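Local coordinates for uncharacterized protein (PDB 4QPV) that is of unknown function but belongs to the DUF1672 family and has a unique fold built on a kinked-helix-beta-beta-beta repeat, at residues V222-S227 with P274-K279. Numbering follows the deposited sequence. Where two conformers were deposited one is given.
Sequences VTTLFS and PNYSKK
Tyr-276 reaches from a short 3-10 turn onto strand 220-227 and meets Thr-224, Leu-225 and Phe-226 with different parts of its phenol. The polar link is at its tip: the hydroxyl OH donates a hydrogen bond of 2.7 Å to the backbone O of Leu-225, approaching at a C=O...donor angle of 133° and tilted somewhat from the carbonyl plane. At the root of the side chain, CG stands anti to the backbone N (chi1 -165°). Ser-265 OG, on the neighbouring strand 259-265, makes further weak hydrogen bonds to both the hydroxyl and the Leu-225 carbonyl, linking this buried polar pair to the adjoining strand.

Two ring contacts accompany the bond. Over one face of the tyrosine sits the backbone CA of Thr-224, in a CH-pi contact 3.8 Å from the ring centroid. Thr-224 CG2 lies 4.0 Å from Tyr-276 CD2, and Thr-224 CB 4.0 Å from Tyr-276 CD1. The CD1/CE1 edge of Tyr-276 comes over the face of Phe-226, offset toward its rim at CZ, a T-shaped pair with planes at 85° and centroids 5.2 Å apart; its closest approach, Tyr-276 CD1 to Phe-226 CZ, is 3.6 Å. Tyr-157 adds a second edge-to-face partner for Phe-226.

Lys-279, in the conformer given, crosses the phenylalanine at about a right angle. Its chain is bent at chi3; NZ lies 3.4 Å from Phe-226 CD2 and, in this conformer, is gripped by hydrogen bonds to Tyr-268 O, Ser-265 OG and Asn-266 OD1.

The whole is structural packing within the DUF1672 fold: an aromatic side chain from the loop between strands 268-270 and 282-285 docks where strand 220-227 is interrupted at Thr-224, joining that loop to the mixed sheet through a side-chain-to-backbone hydrogen bond and a T-shaped aromatic pair.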
ATOM      1  N   VAL A 222      -3.631  -8.997  -2.390  1.00 28.27           N
ATOM      2  CA  VAL A 222      -4.197  -8.904  -3.745  1.00 28.07           C
ATOM      3  C   VAL A 222      -3.066  -8.536  -4.716  1.00 26.53           C
ATOM      4  O   VAL A 222      -2.421  -7.511  -4.518  1.00 23.98           O
ATOM      5  CB  VAL A 222      -5.396  -7.892  -3.839  1.00 34.63           C
ATOM      6  CG1 VAL A 222      -5.993  -7.886  -5.243  1.00 34.90           C
ATOM      7  CG2 VAL A 222      -6.491  -8.207  -2.808  1.00 35.96           C
ATOM      8  N   THR A 223      -2.838  -9.343  -5.755  1.00 23.33           N
ATOM      9  CA  THR A 223      -1.787  -9.024  -6.730  1.00 22.11           C
ATOM     10  C   THR A 223      -2.230  -7.873  -7.665  1.00 25.46           C
ATOM     11  O   THR A 223      -3.432  -7.616  -7.822  1.00 25.75           O
ATOM     12  CB  THR A 223      -1.299 -10.250  -7.538  1.00 28.65           C
ATOM     13  OG1 THR A 223      -2.300 -10.654  -8.493  1.00 28.20           O
ATOM     14  CG2 THR A 223      -0.808 -11.418  -6.645  1.00 30.41           C
ATOM     15  N   THR A 224      -1.241  -7.189  -8.263  1.00 22.86           N
ATOM     16  CA  THR A 224      -1.434  -6.068  -9.202  1.00 22.35           C
ATOM     17  C   THR A 224      -0.540  -6.390 -10.382  1.00 26.58           C
ATOM     18  O   THR A 224       0.579  -5.880 -10.492  1.00 25.50           O
ATOM     19  CB  THR A 224      -1.104  -4.698  -8.541  1.00 26.78           C
ATOM     20  OG1 THR A 224       0.268  -4.695  -8.113  1.00 25.72           O
ATOM     21  CG2 THR A 224      -2.046  -4.356  -7.364  1.00 26.67           C
ATOM     22  N   LEU A 225      -0.980  -7.344 -11.206  1.00 22.78           N
ATOM     23  CA  LEU A 225      -0.170  -7.787 -12.346  1.00 22.00           C
ATOM     24  C   LEU A 225      -0.669  -7.194 -13.656  1.00 24.70           C
ATOM     25  O   LEU A 225      -1.868  -7.038 -13.872  1.00 26.44           O
ATOM     26  CB  LEU A 225      -0.151  -9.320 -12.443  1.00 21.57           C
ATOM     27  CG  LEU A 225       0.204 -10.062 -11.142  1.00 21.73           C
ATOM     28  CD1 LEU A 225       0.180 -11.577 -11.370  1.00 21.81           C
ATOM     29  CD2 LEU A 225       1.590  -9.605 -10.586  1.00 21.74           C
ATOM     30  N   PHE A 226       0.276  -6.870 -14.524  1.00 21.33           N
ATOM     31  CA  PHE A 226       0.003  -6.294 -15.838  1.00 21.92           C
ATOM     32  C   PHE A 226       0.476  -7.276 -16.909  1.00 26.31           C
ATOM     33  O   PHE A 226       1.672  -7.593 -16.986  1.00 24.56           O
ATOM     34  CB  PHE A 226       0.714  -4.938 -15.962  1.00 23.41           C
ATOM     35  CG  PHE A 226       0.289  -3.922 -14.926  1.00 24.52           C
ATOM     36  CD1 PHE A 226       0.891  -3.894 -13.662  1.00 23.84           C
ATOM     37  CD2 PHE A 226      -0.704  -2.984 -15.210  1.00 26.20           C
ATOM     38  CE1 PHE A 226       0.510  -2.940 -12.710  1.00 24.56           C
ATOM     39  CE2 PHE A 226      -1.030  -1.981 -14.282  1.00 27.43           C
ATOM     40  CZ  PHE A 226      -0.424  -1.972 -13.038  1.00 24.94           C
ATOM     41  N   SER A 227      -0.455  -7.779 -17.732  1.00 24.38           N
ATOM     42  CA  SER A 227      -0.089  -8.695 -18.803  1.00 23.90           C
ATOM     43  C   SER A 227       0.924  -8.048 -19.768  1.00 28.76           C
ATOM     44  O   SER A 227       0.849  -6.845 -20.018  1.00 28.35           O
ATOM     45  CB  SER A 227      -1.329  -9.110 -19.584  1.00 25.55           C
ATOM     46  OG  SER A 227      -0.980  -9.976 -20.648  1.00 27.82           O
ATOM     47  N   PRO A 274      -3.185   6.474 -11.370  1.00 26.73           N
ATOM     48  CA  PRO A 274      -2.774   5.061 -11.538  1.00 25.12           C
ATOM     49  C   PRO A 274      -3.442   4.109 -10.555  1.00 31.41           C
ATOM     50  O   PRO A 274      -2.770   3.420  -9.780  1.00 32.95           O
ATOM     51  CB  PRO A 274      -1.256   5.126 -11.321  1.00 25.43           C
ATOM     52  CG  PRO A 274      -1.080   6.234 -10.337  1.00 29.17           C
ATOM     53  CD  PRO A 274      -2.100   7.278 -10.759  1.00 26.73           C
ATOM     54  N   ASN A 275      -4.769   4.043 -10.622  1.00 28.18           N
ATOM     55  CA  ASN A 275      -5.599   3.247  -9.724  1.00 27.58           C
ATOM     56  C   ASN A 275      -5.902   1.866 -10.336  1.00 29.25           C
ATOM     57  O   ASN A 275      -6.775   1.731 -11.200  1.00 29.87           O
ATOM     58  CB  ASN A 275      -6.907   4.020  -9.411  1.00 27.94           C
ATOM     59  CG  ASN A 275      -7.772   3.381  -8.357  1.00 41.07           C
ATOM     60  OD1 ASN A 275      -7.583   2.223  -7.976  1.00 33.53           O
ATOM     61  ND2 ASN A 275      -8.733   4.138  -7.843  1.00 38.42           N
ATOM     62  N   TYR A 276      -5.211   0.832  -9.839  1.00 25.82           N
ATOM     63  CA  TYR A 276      -5.404  -0.536 -10.337  1.00 25.41           C
ATOM     64  C   TYR A 276      -6.845  -1.032 -10.139  1.00 31.38           C
ATOM     65  O   TYR A 276      -7.345  -1.781 -10.974  1.00 31.46           O
ATOM     66  CB  TYR A 276      -4.421  -1.494  -9.640  1.00 25.43           C
ATOM     67  CG  TYR A 276      -4.299  -2.832 -10.336  1.00 25.26           C
ATOM     68  CD1 TYR A 276      -3.372  -3.024 -11.357  1.00 26.48           C
ATOM     69  CD2 TYR A 276      -5.087  -3.916  -9.952  1.00 25.37           C
ATOM     70  CE1 TYR A 276      -3.262  -4.256 -12.012  1.00 25.56           C
ATOM     71  CE2 TYR A 276      -4.976  -5.153 -10.588  1.00 25.18           C
ATOM     72  CZ  TYR A 276      -4.071  -5.312 -11.624  1.00 27.72           C
ATOM     73  OH  TYR A 276      -3.969  -6.521 -12.252  1.00 29.65           O
ATOM     74  N   SER A 277      -7.514  -0.630  -9.033  1.00 30.73           N
ATOM     75  CA  SER A 277      -8.875  -1.107  -8.731  1.00 31.70           C
ATOM     76  C   SER A 277      -9.909  -0.691  -9.786  1.00 35.28           C
ATOM     77  O   SER A 277     -10.976  -1.315  -9.838  1.00 36.90           O
ATOM     78  CB  SER A 277      -9.321  -0.634  -7.353  1.00 36.95           C
ATOM     79  OG  SER A 277      -9.676   0.738  -7.373  1.00 52.51           O
ATOM     80  N   LYS A 278      -9.600   0.335 -10.628  1.00 29.80           N
ATOM     81  CA  LYS A 278     -10.524   0.816 -11.671  0.50 30.20           C
ATOM     82  C   LYS A 278     -10.302   0.076 -12.998  1.00 34.38           C
ATOM     83  O   LYS A 278     -11.072   0.257 -13.945  1.00 34.85           O
ATOM     84  CB  LYS A 278     -10.375   2.339 -11.878  0.50 32.55           C
ATOM     85  CG  LYS A 278     -10.650   3.181 -10.629  0.50 45.12           C
ATOM     86  CD  LYS A 278     -12.130   3.504 -10.432  0.50 56.36           C
ATOM     87  CE  LYS A 278     -12.444   3.947  -9.023  0.50 66.38           C
ATOM     88  NZ  LYS A 278     -12.407   2.812  -8.061  0.50 76.60           N
ATOM     89  N   LYS A 279      -9.277  -0.790 -13.060  1.00 30.35           N
ATOM     90  CA  LYS A 279      -8.979  -1.532 -14.288  0.50 29.29           C
ATOM     91  C   LYS A 279      -9.846  -2.777 -14.434  1.00 33.26           C
ATOM     92  O   LYS A 279     -10.387  -3.278 -13.440  1.00 32.66           O
ATOM     93  CB  LYS A 279      -7.499  -1.935 -14.321  0.50 29.51           C
ATOM     94  CG  LYS A 279      -6.542  -0.752 -14.472  0.50 32.04           C
ATOM     95  CD  LYS A 279      -5.138  -1.223 -14.838  0.50 31.92           C
ATOM     96  CE  LYS A 279      -5.103  -1.766 -16.252  0.50 32.45           C
ATOM     97  NZ  LYS A 279      -3.831  -2.463 -16.538  0.50 29.77           N
TER